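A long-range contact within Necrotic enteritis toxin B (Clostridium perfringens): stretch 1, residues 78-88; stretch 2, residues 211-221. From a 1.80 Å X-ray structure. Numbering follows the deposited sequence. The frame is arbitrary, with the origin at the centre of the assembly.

Stretch 1, residues 78-88: KMKWPETYRIN
Stretch 2 (211-221) DLSTLISGGFS

What forms the apolar centre? Ile216, chi1 m and chi2 t on a short helix (214-217), meets three residues of the extended first strand: its CG2 lies 3.9 Å from Met79 CE, its CD1 4.0 Å from Trp81 CE3, and its CG1 4.3 Å from Pro82 CD. Met79, t in all three chi angles, is long enough for its CE also to come 4.2 Å from Leu212 CD1. Pro82 and Ile216 set the register, CA to CA 6.2 Å. Met79, Trp81, Pro82 and Ile216 are buried, which suits their largely apolar side chains; the two stretches bury 402 Å² between them, both sides summed.

How does the contact continue past the corner at Glu83? The second strand carries Tyr85 and Ile87, both chi1 m and pointing toward stretch 2, while Arg86 between them points away. Tyr85 and Phe220 have CA atoms 7.7 Å apart. Phe220 (chi1 t) sets its CB 3.6 Å from the Tyr85 ring centroid, almost on the normal; the two ring planes meet at 41°. Ile87 CD1 reaches the Phe220 ring edge, 3.7 Å from CE2.

What closes the polar edge? Tyr85 OH donates to Leu215 O at 2.6 Å, satisfying a buried hydroxyl. Within stretch 2, Ser213 OG caps the helix that presents this carbonyl, accepting from Leu215 N at 3.0 Å. Gly219, phi/psi 149/-177, suits a backbone that would jam a CB against the preceding carbonyl; its CA lies 3.4 Å from Tyr85 OH.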

# COMPACT_ATOMS: atom_id res chain seq x y z
N LYS A 78 -25.19 8.96 4.44
CA LYS A 78 -24.00 8.25 4.88
C LYS A 78 -23.05 8.00 3.74
O LYS A 78 -23.43 7.45 2.69
CB LYS A 78 -24.33 6.93 5.58
CG LYS A 78 -23.06 6.17 6.04
CD LYS A 78 -23.37 4.96 6.87
CE LYS A 78 -23.68 3.77 5.99
NZ LYS A 78 -23.75 2.57 6.84
N MET A 79 -21.81 8.42 3.94
CA MET A 79 -20.73 8.16 3.00
C MET A 79 -19.70 7.26 3.67
O MET A 79 -19.05 7.67 4.64
CB MET A 79 -20.09 9.48 2.57
CG MET A 79 -18.81 9.31 1.71
SD MET A 79 -18.19 10.94 1.26
CE MET A 79 -16.47 10.60 0.89
N LYS A 80 -19.56 6.04 3.16
CA LYS A 80 -18.50 5.16 3.60
C LYS A 80 -17.25 5.44 2.76
O LYS A 80 -17.33 5.48 1.53
CB LYS A 80 -18.92 3.68 3.46
CG LYS A 80 -17.86 2.74 4.03
CD LYS A 80 -18.27 1.29 3.92
CE LYS A 80 -18.21 0.76 2.47
NZ LYS A 80 -16.80 0.62 1.97
N TRP A 81 -16.10 5.58 3.41
CA TRP A 81 -14.89 6.02 2.71
C TRP A 81 -13.66 5.39 3.38
O TRP A 81 -13.75 4.99 4.54
CB TRP A 81 -14.82 7.56 2.70
CG TRP A 81 -14.69 8.17 4.06
CD1 TRP A 81 -15.68 8.35 4.99
CD2 TRP A 81 -13.49 8.66 4.65
NE1 TRP A 81 -15.16 8.94 6.13
CE2 TRP A 81 -13.81 9.12 5.95
CE3 TRP A 81 -12.15 8.74 4.21
CZ2 TRP A 81 -12.86 9.66 6.82
CZ3 TRP A 81 -11.20 9.29 5.06
CH2 TRP A 81 -11.56 9.76 6.36
N PRO A 82 -12.55 5.24 2.63
CA PRO A 82 -11.38 4.56 3.19
C PRO A 82 -10.48 5.52 3.96
O PRO A 82 -9.94 6.48 3.38
CB PRO A 82 -10.67 4.01 1.95
CG PRO A 82 -10.97 5.02 0.90
CD PRO A 82 -12.41 5.46 1.18
N GLU A 83 -10.34 5.28 5.26
CA GLU A 83 -9.55 6.17 6.09
C GLU A 83 -8.10 5.72 6.15
O GLU A 83 -7.20 6.56 6.25
CB GLU A 83 -10.18 6.33 7.49
CG GLU A 83 -9.49 7.40 8.38
CD GLU A 83 -8.26 6.88 9.11
OE1 GLU A 83 -8.08 5.64 9.20
OE2 GLU A 83 -7.47 7.72 9.60
N THR A 84 -7.87 4.40 6.08
CA THR A 84 -6.50 3.83 6.08
C THR A 84 -6.41 2.63 5.14
O THR A 84 -7.24 1.71 5.22
CB THR A 84 -6.00 3.40 7.52
OG1 THR A 84 -5.89 4.56 8.37
CG2 THR A 84 -4.61 2.72 7.43
N TYR A 85 -5.41 2.65 4.26
CA TYR A 85 -5.00 1.42 3.59
C TYR A 85 -3.75 0.85 4.29
O TYR A 85 -2.77 1.56 4.45
CB TYR A 85 -4.65 1.71 2.14
CG TYR A 85 -5.77 2.22 1.29
CD1 TYR A 85 -6.53 1.34 0.50
CD2 TYR A 85 -6.02 3.60 1.20
CE1 TYR A 85 -7.55 1.82 -0.34
CE2 TYR A 85 -7.06 4.09 0.37
CZ TYR A 85 -7.81 3.19 -0.40
OH TYR A 85 -8.80 3.66 -1.24
N ARG A 86 -3.78 -0.42 4.67
CA ARG A 86 -2.63 -1.09 5.27
C ARG A 86 -2.10 -2.17 4.34
O ARG A 86 -2.88 -3.01 3.82
CB ARG A 86 -2.99 -1.72 6.60
CG ARG A 86 -1.76 -2.41 7.25
CD ARG A 86 -2.08 -2.81 8.69
NE ARG A 86 -2.22 -1.63 9.53
CZ ARG A 86 -2.59 -1.64 10.81
NH1 ARG A 86 -2.86 -2.78 11.43
NH2 ARG A 86 -2.68 -0.49 11.48
N ILE A 87 -0.79 -2.16 4.14
CA ILE A 87 -0.14 -3.15 3.26
C ILE A 87 0.89 -3.85 4.12
O ILE A 87 1.78 -3.21 4.67
CB ILE A 87 0.51 -2.47 2.02
CG1 ILE A 87 -0.56 -1.96 1.04
CG2 ILE A 87 1.46 -3.46 1.27
CD1 ILE A 87 -1.04 -0.56 1.30
N ASN A 88 0.78 -5.18 4.23
CA ASN A 88 1.78 -5.96 4.95
C ASN A 88 2.45 -6.87 3.93
O ASN A 88 1.76 -7.50 3.11
CB ASN A 88 1.15 -6.83 6.03
CG ASN A 88 0.40 -6.04 7.08
OD1 ASN A 88 0.74 -4.92 7.43
ND2 ASN A 88 -0.65 -6.66 7.61
N ASP A 211 -13.82 16.33 -6.69
CA ASP A 211 -13.23 17.15 -5.62
C ASP A 211 -12.64 16.33 -4.48
O ASP A 211 -12.21 16.91 -3.49
CB ASP A 211 -14.27 18.10 -5.03
CG ASP A 211 -14.88 19.02 -6.06
OD1 ASP A 211 -14.21 19.34 -7.07
OD2 ASP A 211 -16.05 19.41 -5.86
N LEU A 212 -12.66 15.00 -4.59
CA LEU A 212 -12.08 14.13 -3.58
C LEU A 212 -10.71 13.64 -4.04
O LEU A 212 -10.45 13.54 -5.24
CB LEU A 212 -12.98 12.91 -3.37
CG LEU A 212 -14.32 13.09 -2.68
CD1 LEU A 212 -15.10 11.81 -2.85
CD2 LEU A 212 -14.10 13.42 -1.22
N SER A 213 -9.87 13.28 -3.10
CA SER A 213 -8.66 12.56 -3.43
C SER A 213 -9.02 11.31 -4.24
O SER A 213 -10.02 10.66 -3.96
CB SER A 213 -7.96 12.11 -2.15
OG SER A 213 -7.00 11.11 -2.46
N THR A 214 -8.19 10.99 -5.23
CA THR A 214 -8.37 9.75 -5.99
C THR A 214 -8.30 8.49 -5.11
O THR A 214 -8.87 7.47 -5.46
CB THR A 214 -7.36 9.62 -7.16
OG1 THR A 214 -6.02 9.63 -6.64
CG2 THR A 214 -7.54 10.75 -8.11
N LEU A 215 -7.63 8.57 -3.95
CA LEU A 215 -7.60 7.44 -3.00
C LEU A 215 -8.97 7.21 -2.34
O LEU A 215 -9.27 6.12 -1.83
CB LEU A 215 -6.53 7.66 -1.92
CG LEU A 215 -5.14 7.11 -2.27
CD1 LEU A 215 -4.49 7.79 -3.50
CD2 LEU A 215 -4.21 7.26 -1.03
N ILE A 216 -9.82 8.22 -2.39
CA ILE A 216 -11.20 8.08 -1.88
C ILE A 216 -12.19 7.77 -3.02
O ILE A 216 -13.04 6.88 -2.90
CB ILE A 216 -11.61 9.32 -1.06
CG1 ILE A 216 -10.76 9.36 0.22
CG2 ILE A 216 -13.12 9.31 -0.72
CD1 ILE A 216 -10.82 10.69 0.98
N SER A 217 -12.08 8.50 -4.12
CA SER A 217 -13.01 8.28 -5.23
C SER A 217 -12.74 6.97 -5.97
O SER A 217 -13.66 6.32 -6.46
CB SER A 217 -12.97 9.45 -6.20
OG SER A 217 -11.67 9.57 -6.76
N GLY A 218 -11.48 6.54 -6.02
CA GLY A 218 -11.12 5.38 -6.84
C GLY A 218 -10.48 4.25 -6.05
O GLY A 218 -10.97 3.13 -6.07
N GLY A 219 -9.37 4.55 -5.38
CA GLY A 219 -8.62 3.51 -4.67
C GLY A 219 -7.14 3.85 -4.64
O GLY A 219 -6.72 4.92 -5.12
N PHE A 220 -6.36 2.94 -4.06
CA PHE A 220 -4.94 3.20 -3.86
C PHE A 220 -4.14 2.23 -4.72
O PHE A 220 -4.52 1.06 -4.86
CB PHE A 220 -4.58 3.05 -2.36
CG PHE A 220 -3.11 3.20 -2.05
CD1 PHE A 220 -2.40 4.33 -2.47
CD2 PHE A 220 -2.44 2.22 -1.30
CE1 PHE A 220 -1.04 4.48 -2.17
CE2 PHE A 220 -1.08 2.35 -1.00
CZ PHE A 220 -0.38 3.49 -1.45
N SER A 221 -3.06 2.72 -5.31
CA SER A 221 -2.17 1.88 -6.12
C SER A 221 -0.82 1.73 -5.44
O SER A 221 0.13 2.45 -5.79
CB SER A 221 -1.95 2.48 -7.51
OG SER A 221 -3.17 2.62 -8.20